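Local coordinates for protein Dye-decolorizing peroxidase Tfu_3078 (Thermobifida fusca, PDB 5FW4) that uses heme b and hydrogen peroxide to oxidise a broad range of compounds, most readily anthraquinone dyes, although its physiological substrate is not known, at residues I154-E157 with D158-P161; D192-V195 with L196-A199; P247-H251 with P252-R256; V294-R297 with E298-I301; T384-I387 with P388-S392. All coordinates share one frame; numbering follows the deposited sequence.

Contact 1. Residues I154-E157 with D158-P161; sequences IDAE and DRRP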
loop_
_atom_site.group_PDB
_atom_site.type_symbol
_atom_site.label_atom_id
_atom_site.label_comp_id
_atom_site.label_asym_id
_atom_site.label_seq_id
_atom_site.Cartn_x
_atom_site.Cartn_y
_atom_site.Cartn_z
ATOM N N ILE A 154 -21.938 -13.256 -22.046
ATOM C CA ILE A 154 -22.651 -12.602 -23.144
ATOM C C ILE A 154 -22.960 -13.564 -24.311
ATOM O O ILE A 154 -23.457 -13.145 -25.357
ATOM C CB ILE A 154 -21.931 -11.294 -23.582
ATOM C CG1 ILE A 154 -20.575 -11.575 -24.264
ATOM C CG2 ILE A 154 -21.762 -10.372 -22.382
ATOM C CD1 ILE A 154 -20.061 -10.406 -25.058
ATOM N N ASP A 155 -22.691 -14.852 -24.095
ATOM C CA ASP A 155 -22.998 -15.916 -25.046
ATOM C C ASP A 155 -22.212 -15.679 -26.329
ATOM O O ASP A 155 -22.761 -15.714 -27.420
ATOM C CB ASP A 155 -24.523 -15.999 -25.298
ATOM C CG ASP A 155 -24.922 -17.138 -26.241
ATOM O OD1 ASP A 155 -24.202 -18.158 -26.310
ATOM O OD2 ASP A 155 -25.976 -17.006 -26.903
ATOM N N ALA A 156 -20.915 -15.434 -26.184
ATOM C CA ALA A 156 -20.077 -15.084 -27.326
ATOM C C ALA A 156 -18.831 -15.961 -27.374
ATOM O O ALA A 156 -17.746 -15.471 -27.681
ATOM C CB ALA A 156 -19.686 -13.611 -27.255
ATOM N N GLU A 157 -18.982 -17.249 -27.067
ATOM C CA GLU A 157 -17.847 -18.181 -27.064
ATOM C C GLU A 157 -17.224 -18.340 -28.458
ATOM O O GLU A 157 -16.008 -18.575 -28.576
ATOM C CB GLU A 157 -18.257 -19.540 -26.498
ATOM C CG GLU A 157 -18.400 -19.581 -24.981
ATOM C CD GLU A 157 -17.067 -19.456 -24.253
ATOM O OE1 GLU A 157 -16.039 -19.155 -24.906
ATOM O OE2 GLU A 157 -17.038 -19.653 -23.020
ATOM N N ASP A 158 -18.064 -18.203 -29.493
ATOM C CA ASP A 158 -17.621 -18.024 -30.890
ATOM C C ASP A 158 -16.499 -16.975 -31.061
ATOM O O ASP A 158 -15.709 -17.078 -31.989
ATOM C CB ASP A 158 -18.810 -17.664 -31.815
ATOM C CG ASP A 158 -19.675 -16.494 -31.284
ATOM O OD1 ASP A 158 -20.445 -16.701 -30.320
ATOM O OD2 ASP A 158 -19.633 -15.378 -31.847
ATOM N N ARG A 159 -16.445 -15.981 -30.167
ATOM C CA ARG A 159 -15.509 -14.867 -30.267
ATOM C C ARG A 159 -14.179 -15.086 -29.523
ATOM O O ARG A 159 -13.294 -14.240 -29.600
ATOM C CB ARG A 159 -16.172 -13.582 -29.760
ATOM C CG ARG A 159 -17.544 -13.284 -30.377
ATOM C CD ARG A 159 -17.487 -13.123 -31.894
ATOM N NE ARG A 159 -16.626 -12.010 -32.254
ATOM C CZ ARG A 159 -16.978 -10.735 -32.166
ATOM N NH1 ARG A 159 -18.203 -10.388 -31.762
ATOM N NH2 ARG A 159 -16.112 -9.790 -32.493
ATOM N N ARG A 160 -14.047 -16.215 -28.830
ATOM C CA ARG A 160 -12.911 -16.480 -27.970
ATOM C C ARG A 160 -11.716 -16.974 -28.762
ATOM O O ARG A 160 -11.734 -18.087 -29.253
ATOM C CB ARG A 160 -13.253 -17.523 -26.903
ATOM C CG ARG A 160 -12.106 -17.762 -25.922
ATOM C CD ARG A 160 -12.283 -19.029 -25.088
ATOM N NE ARG A 160 -13.367 -18.889 -24.118
ATOM C CZ ARG A 160 -13.235 -18.696 -22.802
ATOM N NH1 ARG A 160 -12.032 -18.613 -22.216
ATOM N NH2 ARG A 160 -14.343 -18.581 -22.062
ATOM N N PRO A 161 -10.665 -16.152 -28.881
ATOM C CA PRO A 161 -9.489 -16.665 -29.590
ATOM C C PRO A 161 -8.853 -17.784 -28.788
ATOM O O PRO A 161 -9.031 -17.842 -27.578
ATOM C CB PRO A 161 -8.558 -15.440 -29.670
ATOM C CG PRO A 161 -9.472 -14.262 -29.461
ATOM C CD PRO A 161 -10.457 -14.768 -28.443
HETATM O O HOH W 1 -14.090 -19.375 -30.712
#
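Glu157 and Arg160 lie side by side and point the same way, joined by a salt bridge across one turn. Arg160 CB rests 3.4 Å from the carbonyl O of Glu157, and with CG anti to the backbone N (chi1 -176°) the chain runs alongside the glutamate; CD passes 3.8 Å from Glu157 OE1. NE then donates to Glu157 OE1 at 2.8 Å, an almost straight bond in the guanidinium plane. NH2 reaches Glu157 OE2 at 3.1 Å, somewhat tilted from that plane, while NH1 bonds to Leu164 O. Both carboxylate oxygens use their syn lone pairs, and carboxylate and guanidinium planes are only 21° apart. In the backbone, Arg160 N bonds to Glu157 O, and a water spans Glu157 O and Arg160 O. Glu157 OE2 also meets Ser152 OG of the preceding helix, which a Schellman motif with Asp155 as C-prime residue closes. A side-on, two-point grip of opposite charges fixes the rotation of both groups and is likely to favour the ionised carboxylate at this exposed turn.

Contact 2. Residues D192-V195 with L196-A199; sequences DPMV and LTAA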
loop_
_atom_site.group_PDB
_atom_site.type_symbol
_atom_site.label_atom_id
_atom_site.label_comp_id
_atom_site.label_asym_id
_atom_site.label_seq_id
_atom_site.Cartn_x
_atom_site.Cartn_y
_atom_site.Cartn_z
ATOM N N ASP A 192 2.246 8.116 -7.526
ATOM C CA ASP A 192 1.839 8.560 -6.197
ATOM C C ASP A 192 0.578 7.757 -5.750
ATOM O O ASP A 192 -0.284 7.511 -6.586
ATOM C CB ASP A 192 1.489 10.062 -6.238
ATOM C CG ASP A 192 1.114 10.561 -4.915
ATOM O OD1 ASP A 192 2.042 10.915 -4.186
ATOM O OD2 ASP A 192 -0.125 10.553 -4.584
ATOM N N PRO A 193 0.485 7.304 -4.482
ATOM C CA PRO A 193 -0.571 6.372 -4.139
ATOM C C PRO A 193 -1.900 7.150 -3.987
ATOM O O PRO A 193 -2.969 6.584 -4.034
ATOM C CB PRO A 193 -0.211 5.885 -2.761
ATOM C CG PRO A 193 0.649 6.921 -2.211
ATOM C CD PRO A 193 1.298 7.642 -3.328
ATOM N N MET A 194 -1.780 8.409 -3.729
ATOM C CA MET A 194 -3.001 9.220 -3.566
ATOM C C MET A 194 -3.672 9.551 -4.894
ATOM O O MET A 194 -4.948 9.537 -5.022
ATOM C CB MET A 194 -2.661 10.502 -2.806
ATOM C CG MET A 194 -3.895 11.172 -2.258
ATOM S SD MET A 194 -4.829 10.174 -1.077
ATOM C CE MET A 194 -4.093 10.321 0.522
ATOM N N VAL A 195 -2.850 9.944 -5.862
ATOM C CA VAL A 195 -3.292 10.054 -7.247
ATOM C C VAL A 195 -3.924 8.727 -7.690
ATOM O O VAL A 195 -5.012 8.733 -8.261
ATOM C CB VAL A 195 -2.164 10.483 -8.192
ATOM C CG1 VAL A 195 -2.594 10.388 -9.670
ATOM C CG2 VAL A 195 -1.570 11.842 -7.830
ATOM N N LEU A 196 -3.234 7.578 -7.464
ATOM C CA LEU A 196 -3.780 6.271 -7.743
ATOM C C LEU A 196 -5.174 5.972 -7.175
ATOM O O LEU A 196 -6.037 5.536 -7.899
ATOM C CB LEU A 196 -2.759 5.158 -7.299
ATOM C CG LEU A 196 -3.137 3.704 -7.575
ATOM C CD1 LEU A 196 -3.533 3.479 -9.019
ATOM C CD2 LEU A 196 -2.008 2.755 -7.236
ATOM N N THR A 197 -5.383 6.174 -5.886
ATOM C CA THR A 197 -6.605 5.724 -5.239
ATOM C C THR A 197 -7.750 6.695 -5.710
ATOM O O THR A 197 -8.857 6.280 -5.785
ATOM C CB THR A 197 -6.487 5.732 -3.703
ATOM O OG1 THR A 197 -7.628 5.099 -3.055
ATOM C CG2 THR A 197 -6.332 7.127 -3.140
ATOM N N ALA A 198 -7.409 7.901 -6.105
ATOM C CA ALA A 198 -8.467 8.905 -6.558
ATOM C C ALA A 198 -9.008 8.479 -7.907
ATOM O O ALA A 198 -10.206 8.547 -8.202
ATOM C CB ALA A 198 -7.831 10.260 -6.670
ATOM N N ALA A 199 -8.095 8.020 -8.747
ATOM C CA ALA A 199 -8.436 7.534 -10.062
ATOM C C ALA A 199 -9.191 6.240 -9.976
ATOM O O ALA A 199 -10.132 6.057 -10.707
ATOM C CB ALA A 199 -7.169 7.347 -10.897
#
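Each carbonyl from Asp192 to Val195 accepts from the amide four residues on (Leu196 N to Asp192 O, for example, is 3.1 Å), which makes the chain helical from its first turn. Asp192 is the N-cap: its OD2 takes Val195 N at 3.1 Å through the anti lone pair and Met194 N more weakly. Pro193 suits the first turn, where no amide hydrogen is needed. Further along, Met194 and Thr197 lie side by side, with SD 4.0 Å from the methyl CG2 of Thr197. That methyl sits between the backbone N and carbonyl carbon of its own residue, a position that brings it within 3.4 Å of Met194 O. The hydroxyl, anti to the backbone N (chi1 -171°), bonds instead to Asp360 of the second subunit, while Asp192 OD1 bonds to Thr223 of that subunit. Leu196 covers Val188 and Ala190 of strand 184-190, and the small Ala198 and Ala199 fit against Pro123. This is a capped helix start packed on the antiparallel sheet of a ferredoxin-like domain, the fold of DyP-type peroxidases.

Contact 3. Residues P247-H251 with P252-R256; sequences PAQDH and PLFDR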
loop_
_atom_site.group_PDB
_atom_site.type_symbol
_atom_site.label_atom_id
_atom_site.label_comp_id
_atom_site.label_asym_id
_atom_site.label_seq_id
_atom_site.Cartn_x
_atom_site.Cartn_y
_atom_site.Cartn_z
ATOM N N PRO A 247 12.704 -8.054 -23.027
ATOM C CA PRO A 247 13.166 -7.471 -24.282
ATOM C C PRO A 247 13.151 -5.962 -24.146
ATOM O O PRO A 247 12.294 -5.432 -23.442
ATOM C CB PRO A 247 12.139 -7.961 -25.308
ATOM C CG PRO A 247 10.950 -8.386 -24.522
ATOM C CD PRO A 247 11.447 -8.801 -23.171
ATOM N N ALA A 248 14.125 -5.295 -24.762
ATOM C CA ALA A 248 14.238 -3.843 -24.696
ATOM C C ALA A 248 13.129 -3.179 -25.522
ATOM O O ALA A 248 12.820 -3.618 -26.622
ATOM C CB ALA A 248 15.609 -3.407 -25.196
ATOM N N GLN A 249 12.545 -2.118 -24.983
ATOM C CA GLN A 249 11.386 -1.477 -25.594
ATOM C C GLN A 249 11.700 -0.712 -26.882
ATOM O O GLN A 249 10.786 -0.461 -27.669
ATOM C CB GLN A 249 10.703 -0.537 -24.596
ATOM C CG GLN A 249 10.222 -1.221 -23.314
ATOM C CD GLN A 249 9.348 -0.307 -22.460
ATOM O OE1 GLN A 249 8.696 0.601 -22.973
ATOM N NE2 GLN A 249 9.343 -0.537 -21.155
ATOM N N ASP A 250 12.967 -0.338 -27.083
ATOM C CA ASP A 250 13.427 0.307 -28.334
ATOM C C ASP A 250 13.872 -0.716 -29.412
ATOM O O ASP A 250 14.569 -0.365 -30.379
ATOM C CB ASP A 250 14.576 1.282 -28.030
ATOM C CG ASP A 250 15.859 0.572 -27.599
ATOM O OD1 ASP A 250 15.790 -0.491 -26.952
ATOM O OD2 ASP A 250 16.950 1.082 -27.911
ATOM N N HIS A 251 13.456 -1.972 -29.237
ATOM C CA HIS A 251 13.980 -3.100 -29.993
ATOM C C HIS A 251 12.751 -3.855 -30.526
ATOM O O HIS A 251 11.733 -3.945 -29.835
ATOM C CB HIS A 251 14.864 -3.939 -29.053
ATOM C CG HIS A 251 15.576 -5.092 -29.696
ATOM N ND1 HIS A 251 14.930 -6.049 -30.442
ATOM C CD2 HIS A 251 16.872 -5.493 -29.619
ATOM C CE1 HIS A 251 15.795 -6.966 -30.839
ATOM N NE2 HIS A 251 16.983 -6.653 -30.352
ATOM N N PRO A 252 12.814 -4.344 -31.781
ATOM C CA PRO A 252 11.664 -5.061 -32.351
ATOM C C PRO A 252 11.163 -6.257 -31.555
ATOM O O PRO A 252 9.985 -6.579 -31.622
ATOM C CB PRO A 252 12.177 -5.513 -33.732
ATOM C CG PRO A 252 13.185 -4.488 -34.100
ATOM C CD PRO A 252 13.862 -4.110 -32.802
ATOM N N LEU A 253 12.045 -6.918 -30.824
ATOM C CA LEU A 253 11.638 -7.982 -29.928
ATOM C C LEU A 253 10.526 -7.586 -28.941
ATOM O O LEU A 253 9.719 -8.417 -28.566
ATOM C CB LEU A 253 12.851 -8.516 -29.169
ATOM C CG LEU A 253 12.746 -9.920 -28.564
ATOM C CD1 LEU A 253 11.960 -10.896 -29.441
ATOM C CD2 LEU A 253 14.162 -10.445 -28.329
ATOM N N PHE A 254 10.463 -6.322 -28.544
ATOM C CA PHE A 254 9.449 -5.905 -27.596
ATOM C C PHE A 254 8.068 -6.061 -28.218
ATOM O O PHE A 254 7.226 -6.768 -27.690
ATOM C CB PHE A 254 9.655 -4.476 -27.122
ATOM C CG PHE A 254 8.646 -4.043 -26.095
ATOM C CD1 PHE A 254 8.793 -4.415 -24.758
ATOM C CD2 PHE A 254 7.522 -3.314 -26.471
ATOM C CE1 PHE A 254 7.869 -4.042 -23.816
ATOM C CE2 PHE A 254 6.583 -2.941 -25.526
ATOM C CZ PHE A 254 6.757 -3.310 -24.195
ATOM N N ASP A 255 7.852 -5.421 -29.348
ATOM C CA ASP A 255 6.546 -5.476 -29.975
ATOM C C ASP A 255 6.149 -6.886 -30.442
ATOM O O ASP A 255 4.976 -7.278 -30.360
ATOM C CB ASP A 255 6.491 -4.464 -31.109
ATOM C CG ASP A 255 6.381 -3.049 -30.589
ATOM O OD1 ASP A 255 5.814 -2.855 -29.479
ATOM O OD2 ASP A 255 6.863 -2.133 -31.277
ATOM N N ARG A 256 7.124 -7.646 -30.915
ATOM C CA ARG A 256 6.886 -9.030 -31.304
ATOM C C ARG A 256 6.487 -9.879 -30.092
ATOM O O ARG A 256 5.632 -10.748 -30.205
ATOM C CB ARG A 256 8.132 -9.637 -31.964
ATOM C CG ARG A 256 8.426 -9.165 -33.397
ATOM C CD ARG A 256 9.931 -8.989 -33.643
ATOM N NE ARG A 256 10.398 -9.509 -34.932
ATOM C CZ ARG A 256 11.049 -10.662 -35.107
ATOM N NH1 ARG A 256 11.322 -11.460 -34.077
ATOM N NH2 ARG A 256 11.437 -11.030 -36.325
#
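Phe254 CG stands anti to the backbone N (chi1 -178°), which brings the ring alongside Gln249, whose own CG is anti to its carbonyl carbon (chi1 -59°). Gln249 CG sits over one face of the ring, 4.0 Å from the centroid of Phe254 and offset toward the rim, a CH-pi contact, and the amide plane is turned only 20° from the ring. Pro247 O lies at the ring's edge, 3.9 Å from Phe254 CD1, while Ala248 O approaches Phe254 CB at 3.3 Å. Gln249 suits the site because its aliphatic part covers the aromatic ring and its OE1 can still accept from Gly76 N. Phe353 adds an edge-to-face ring contact to Phe254.

Residues Ala248 to His251 form a type I beta turn leading directly into helix 252-258, with His251 as the N-cap. Its ring nitrogen ND1 accepts from Leu253 N at 3.0 Å, the donor lying near the ring plane, which implies that ND1 carries no proton here. Beside this bond, His251 O takes Phe254 N at 3.0 Å. Pro252 is well placed just after the cap, where a residue without an amide hydrogen costs the helix nothing. Leu253 runs alongside the imidazole, its CB 3.5 Å from His251 ND1, and its CG makes apolar contact with Pro247 CB at 3.8 Å; the side chain of Pro247 is about 8 Å from the heme.

Contact 4. Residues V294-R297 with E298-I301; sequences VAAR and ERVI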
loop_
_atom_site.group_PDB
_atom_site.type_symbol
_atom_site.label_atom_id
_atom_site.label_comp_id
_atom_site.label_asym_id
_atom_site.label_seq_id
_atom_site.Cartn_x
_atom_site.Cartn_y
_atom_site.Cartn_z
ATOM N N VAL A 294 23.697 -15.328 1.445
ATOM C CA VAL A 294 23.592 -14.574 0.186
ATOM C C VAL A 294 23.955 -15.466 -0.979
ATOM O O VAL A 294 23.252 -15.522 -1.959
ATOM C CB VAL A 294 24.463 -13.285 0.236
ATOM C CG1 VAL A 294 24.773 -12.733 -1.157
ATOM C CG2 VAL A 294 23.781 -12.209 1.089
ATOM N N ALA A 295 25.067 -16.201 -0.863
ATOM C CA ALA A 295 25.456 -17.117 -1.915
ATOM C C ALA A 295 24.339 -18.081 -2.291
ATOM O O ALA A 295 24.082 -18.323 -3.475
ATOM C CB ALA A 295 26.728 -17.907 -1.482
ATOM N N ALA A 296 23.685 -18.671 -1.297
ATOM C CA ALA A 296 22.621 -19.626 -1.578
ATOM C C ALA A 296 21.443 -18.976 -2.307
ATOM O O ALA A 296 20.882 -19.551 -3.224
ATOM C CB ALA A 296 22.120 -20.276 -0.291
ATOM N N ARG A 297 21.096 -17.774 -1.890
ATOM C CA ARG A 297 19.994 -17.012 -2.547
ATOM C C ARG A 297 20.300 -16.793 -4.021
ATOM O O ARG A 297 19.483 -17.043 -4.905
ATOM C CB ARG A 297 19.834 -15.673 -1.866
ATOM C CG ARG A 297 19.342 -15.758 -0.425
ATOM C CD ARG A 297 19.477 -14.390 0.253
ATOM N NE ARG A 297 19.235 -14.439 1.685
ATOM C CZ ARG A 297 18.905 -13.393 2.450
ATOM N NH1 ARG A 297 18.804 -12.157 1.962
ATOM N NH2 ARG A 297 18.682 -13.588 3.746
ATOM N N GLU A 298 21.548 -16.421 -4.276
ATOM C CA GLU A 298 21.991 -16.170 -5.632
ATOM C C GLU A 298 21.915 -17.454 -6.456
ATOM O O GLU A 298 21.567 -17.407 -7.646
ATOM C CB GLU A 298 23.394 -15.510 -5.651
ATOM C CG GLU A 298 23.480 -14.195 -4.880
ATOM C CD GLU A 298 24.889 -13.601 -4.740
ATOM O OE1 GLU A 298 25.893 -14.335 -4.491
ATOM O OE2 GLU A 298 25.000 -12.362 -4.836
ATOM N N ARG A 299 22.243 -18.607 -5.850
ATOM C CA ARG A 299 22.118 -19.888 -6.561
ATOM C C ARG A 299 20.664 -20.269 -6.973
ATOM O O ARG A 299 20.436 -20.774 -8.075
ATOM C CB ARG A 299 22.868 -21.007 -5.799
ATOM C CG ARG A 299 24.393 -20.766 -5.860
ATOM C CD ARG A 299 25.279 -21.794 -5.170
ATOM N NE ARG A 299 24.608 -22.442 -4.045
ATOM C CZ ARG A 299 24.819 -22.201 -2.743
ATOM N NH1 ARG A 299 25.722 -21.316 -2.316
ATOM N NH2 ARG A 299 24.111 -22.880 -1.844
ATOM N N VAL A 300 19.684 -19.966 -6.123
ATOM C CA VAL A 300 18.250 -20.152 -6.460
ATOM C C VAL A 300 17.892 -19.507 -7.813
ATOM O O VAL A 300 17.226 -20.134 -8.631
ATOM C CB VAL A 300 17.322 -19.604 -5.343
ATOM C CG1 VAL A 300 15.861 -19.513 -5.799
ATOM C CG2 VAL A 300 17.390 -20.447 -4.090
ATOM N N ILE A 301 18.339 -18.270 -8.045
ATOM C CA ILE A 301 17.950 -17.507 -9.272
ATOM C C ILE A 301 18.957 -17.663 -10.399
ATOM O O ILE A 301 18.576 -17.806 -11.546
ATOM C CB ILE A 301 17.862 -16.004 -9.030
ATOM C CG1 ILE A 301 16.714 -15.673 -8.054
ATOM C CG2 ILE A 301 17.778 -15.256 -10.367
ATOM C CD1 ILE A 301 15.322 -15.993 -8.543
#
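Val294 and Glu298 meet one turn apart on the short alpha-helix 294-301, in the C-terminal region of the DyP fold. The methyl CG1 of Val294 touches Glu298 CD at 3.7 Å, and Glu298 CG passes 3.2 Å from Val294 O. Glu298 N donates to that same carbonyl at 3.0 Å, nearly along the C=O axis. Extended beyond CG, the glutamate carries its carboxylate past the valine to accept from Leu305 N through OE2; OE1 makes a long, weak ion pair with Arg304. With an alanine at Glu298, Leu305 N would probably lose its carboxylate mate and a gap open beside the Val294 methyl. Farther out, Arg297 NE bonds to Leu292 O, just before the helix. At the other end Val300 and Ile301 make backbone bonds with His338 and Val339 respectively, and Ile301 borders the heme and the proximal His338. On the exposed flank, Arg299, a long cation that can lie along such a surface, folds back at chi3, laying one guanidinium face over Ala296 CA, with NH2 3.6 Å from Ala296 CB.

Contact 5. Residues T384-I387 with P388-S392; sequences TGFI and PVQRS. With HEM (protoporphyrin IX containing Fe), chain C.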
loop_
_atom_site.group_PDB
_atom_site.type_symbol
_atom_site.label_atom_id
_atom_site.label_comp_id
_atom_site.label_asym_id
_atom_site.label_seq_id
_atom_site.Cartn_x
_atom_site.Cartn_y
_atom_site.Cartn_z
ATOM N N THR A 384 2.743 -19.376 -26.105
ATOM C CA THR A 384 4.146 -19.192 -26.486
ATOM C C THR A 384 4.782 -18.138 -25.588
ATOM O O THR A 384 5.656 -17.368 -26.002
ATOM C CB THR A 384 4.263 -18.745 -27.945
ATOM O OG1 THR A 384 3.349 -17.663 -28.169
ATOM C CG2 THR A 384 3.928 -19.902 -28.890
ATOM N N GLY A 385 4.330 -18.110 -24.342
ATOM C CA GLY A 385 4.826 -17.166 -23.363
ATOM C C GLY A 385 4.777 -17.720 -21.954
ATOM O O GLY A 385 5.524 -18.630 -21.605
ATOM N N PHE A 386 3.908 -17.160 -21.134
ATOM C CA PHE A 386 3.720 -17.652 -19.765
ATOM C C PHE A 386 3.519 -19.173 -19.592
ATOM O O PHE A 386 4.168 -19.769 -18.702
ATOM C CB PHE A 386 2.521 -16.958 -19.111
ATOM C CG PHE A 386 2.234 -17.431 -17.732
ATOM C CD1 PHE A 386 2.950 -16.918 -16.661
ATOM C CD2 PHE A 386 1.234 -18.352 -17.485
ATOM C CE1 PHE A 386 2.690 -17.343 -15.366
ATOM C CE2 PHE A 386 0.950 -18.771 -16.183
ATOM C CZ PHE A 386 1.697 -18.266 -15.123
ATOM N N ILE A 387 2.640 -19.796 -20.398
ATOM C CA ILE A 387 2.245 -21.188 -20.135
ATOM C C ILE A 387 3.416 -22.187 -20.233
ATOM O O ILE A 387 3.625 -22.972 -19.322
ATOM C CB ILE A 387 1.169 -21.740 -21.085
ATOM C CG1 ILE A 387 -0.100 -20.868 -21.124
ATOM C CG2 ILE A 387 0.813 -23.164 -20.677
ATOM C CD1 ILE A 387 -0.704 -20.715 -19.799
ATOM N N PRO A 388 4.120 -22.190 -21.352
ATOM C CA PRO A 388 5.188 -23.221 -21.408
ATOM C C PRO A 388 6.237 -22.976 -20.346
ATOM O O PRO A 388 6.754 -23.918 -19.748
ATOM C CB PRO A 388 5.740 -23.092 -22.836
ATOM C CG PRO A 388 5.270 -21.758 -23.340
ATOM C CD PRO A 388 3.993 -21.443 -22.617
ATOM N N VAL A 389 6.508 -21.717 -20.066
ATOM C CA VAL A 389 7.548 -21.350 -19.107
ATOM C C VAL A 389 7.161 -21.754 -17.701
ATOM O O VAL A 389 7.970 -22.366 -16.973
ATOM C CB VAL A 389 7.881 -19.862 -19.187
ATOM C CG1 VAL A 389 8.833 -19.412 -18.086
ATOM C CG2 VAL A 389 8.441 -19.535 -20.552
ATOM N N GLN A 390 5.933 -21.449 -17.307
ATOM C CA GLN A 390 5.507 -21.821 -15.966
ATOM C C GLN A 390 5.465 -23.326 -15.799
ATOM O O GLN A 390 5.747 -23.807 -14.705
ATOM C CB GLN A 390 4.142 -21.240 -15.601
ATOM C CG GLN A 390 3.577 -21.758 -14.284
ATOM C CD GLN A 390 4.348 -21.346 -13.043
ATOM O OE1 GLN A 390 3.993 -21.747 -11.934
ATOM N NE2 GLN A 390 5.385 -20.555 -13.206
ATOM N N ARG A 391 5.080 -24.037 -16.861
ATOM C CA ARG A 391 5.036 -25.501 -16.862
ATOM C C ARG A 391 6.436 -26.069 -16.626
ATOM O O ARG A 391 6.584 -27.003 -15.862
ATOM C CB ARG A 391 4.470 -26.043 -18.187
ATOM C CG ARG A 391 3.806 -27.408 -18.067
ATOM C CD ARG A 391 3.392 -27.988 -19.414
ATOM N NE ARG A 391 2.365 -27.209 -20.122
ATOM C CZ ARG A 391 1.052 -27.296 -19.931
ATOM N NH1 ARG A 391 0.543 -28.107 -19.012
ATOM N NH2 ARG A 391 0.234 -26.547 -20.663
ATOM N N SER A 392 7.454 -25.493 -17.271
ATOM C CA SER A 392 8.864 -25.886 -17.003
ATOM C C SER A 392 9.257 -25.599 -15.540
ATOM O O SER A 392 9.933 -26.408 -14.900
ATOM C CB SER A 392 9.828 -25.165 -17.946
ATOM O OG SER A 392 9.586 -25.516 -19.300
HETATM C CHA HEM C . 13.830 -13.830 -14.538
HETATM C CHB HEM C . 12.369 -13.517 -9.932
HETATM C CHC HEM C . 8.294 -15.819 -11.143
HETATM C CHD HEM C . 9.640 -15.888 -15.794
HETATM C C1A HEM C . 13.768 -13.553 -13.195
HETATM C C2A HEM C . 14.816 -12.945 -12.477
HETATM C C3A HEM C . 14.412 -12.881 -11.184
HETATM C C4A HEM C . 13.126 -13.429 -11.094
HETATM C CMA HEM C . 15.153 -12.287 -10.047
HETATM C CAA HEM C . 16.149 -12.504 -13.028
HETATM C CBA HEM C . 16.169 -11.052 -13.490
HETATM C CGA HEM C . 15.380 -10.869 -14.754
HETATM O O1A HEM C . 14.264 -10.287 -14.679
HETATM O O2A HEM C . 15.843 -11.285 -15.846
HETATM C C1B HEM C . 11.109 -14.140 -9.881
HETATM C C2B HEM C . 10.348 -14.270 -8.695
HETATM C C3B HEM C . 9.184 -14.915 -9.013
HETATM C C4B HEM C . 9.269 -15.161 -10.454
HETATM C CMB HEM C . 10.760 -13.758 -7.344
HETATM C CAB HEM C . 8.011 -15.263 -8.203
HETATM C CBB HEM C . 7.802 -14.805 -6.969
HETATM C C1C HEM C . 8.293 -16.041 -12.501
HETATM C C2C HEM C . 7.265 -16.646 -13.192
HETATM C C3C HEM C . 7.647 -16.646 -14.528
HETATM C C4C HEM C . 8.925 -16.047 -14.623
HETATM C CMC HEM C . 6.014 -17.145 -12.516
HETATM C CAC HEM C . 7.038 -17.190 -15.732
HETATM C CBC HEM C . 6.144 -18.129 -15.705
HETATM C C1D HEM C . 10.919 -15.307 -15.766
HETATM C C2D HEM C . 11.701 -15.165 -17.000
HETATM C C3D HEM C . 12.876 -14.599 -16.640
HETATM C C4D HEM C . 12.793 -14.422 -15.194
HETATM C CMD HEM C . 11.295 -15.538 -18.415
HETATM C CAD HEM C . 14.012 -14.232 -17.575
HETATM C CBD HEM C . 14.843 -15.487 -17.853
HETATM C CGD HEM C . 15.901 -15.202 -18.896
HETATM O O1D HEM C . 15.641 -15.171 -20.115
HETATM O O2D HEM C . 17.068 -14.973 -18.513
HETATM N NA HEM C . 12.736 -13.855 -12.330
HETATM N NB HEM C . 10.430 -14.675 -10.894
HETATM N NC HEM C . 9.298 -15.725 -13.372
HETATM N ND HEM C . 11.596 -14.848 -14.681
HETATM FE FE HEM C . 11.072 -14.817 -12.855
#
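Over one face of the Phe386 ring lies Gln390 CB, 4.1 Å from the centroid and offset toward the rim, a CH-pi contact. The heme vinyl carbon CBC approaches the same ring obliquely, 3.5 Å from Phe386 CD1. Ring and glutamine amide planes are 5° apart. Gln390 CG is anti to the backbone N (chi1 172°) and the chain bends at chi2, which carries NE2 to 3.5 Å from the heme methyl CMC. Val389 adds its CG1, 3.7 Å from the vinyl carbon CAC, while its CG2 leans on Gly385 O. The vinyl group is touched by the CB and amide nitrogen of a glutamine and by Phe386 and Val389, whose apolar side chains suit this cofactor edge. A serine in place of Phe386 would probably leave one side of the vinyl group uncovered and Gln390 CB without its aromatic cover. One turn along, Ile387 CG2 meets Arg391 NH2 at 3.4 Å; Ile387 also packs on Leu167 and Pro168. Gln390 N and Arg391 N bond to Phe386 O and Ile387 O, Gly385 is the N-cap, and Pro388 needs no amide partner in this first turn. One face of helix 386-395 lines the heme pocket of a DyP-type peroxidase.

The five contacts follow one another along the chain without overlapping. Contacts 1 and 2 belong to the N-terminal half of the protein, their centres 35 Å apart: the first is in the loop after helix 148-153, the second opens helix 193-205, beside the antiparallel sheet that includes strand 184-190. Contacts 3, 4 and 5 fall in the C-terminal half, where a second four-stranded antiparallel sheet has the same strand order. They gather nearer the cofactor; contacts 3 and 5 are about 8 Å apart at their nearest atoms, contacts 4 and 5 about 11 Å. Contacts 4 and 5 supply heme-pocket residues, whereas contacts 2 and 4 both touch the second subunit. The heme-pocket residues all fall in the C-terminal half.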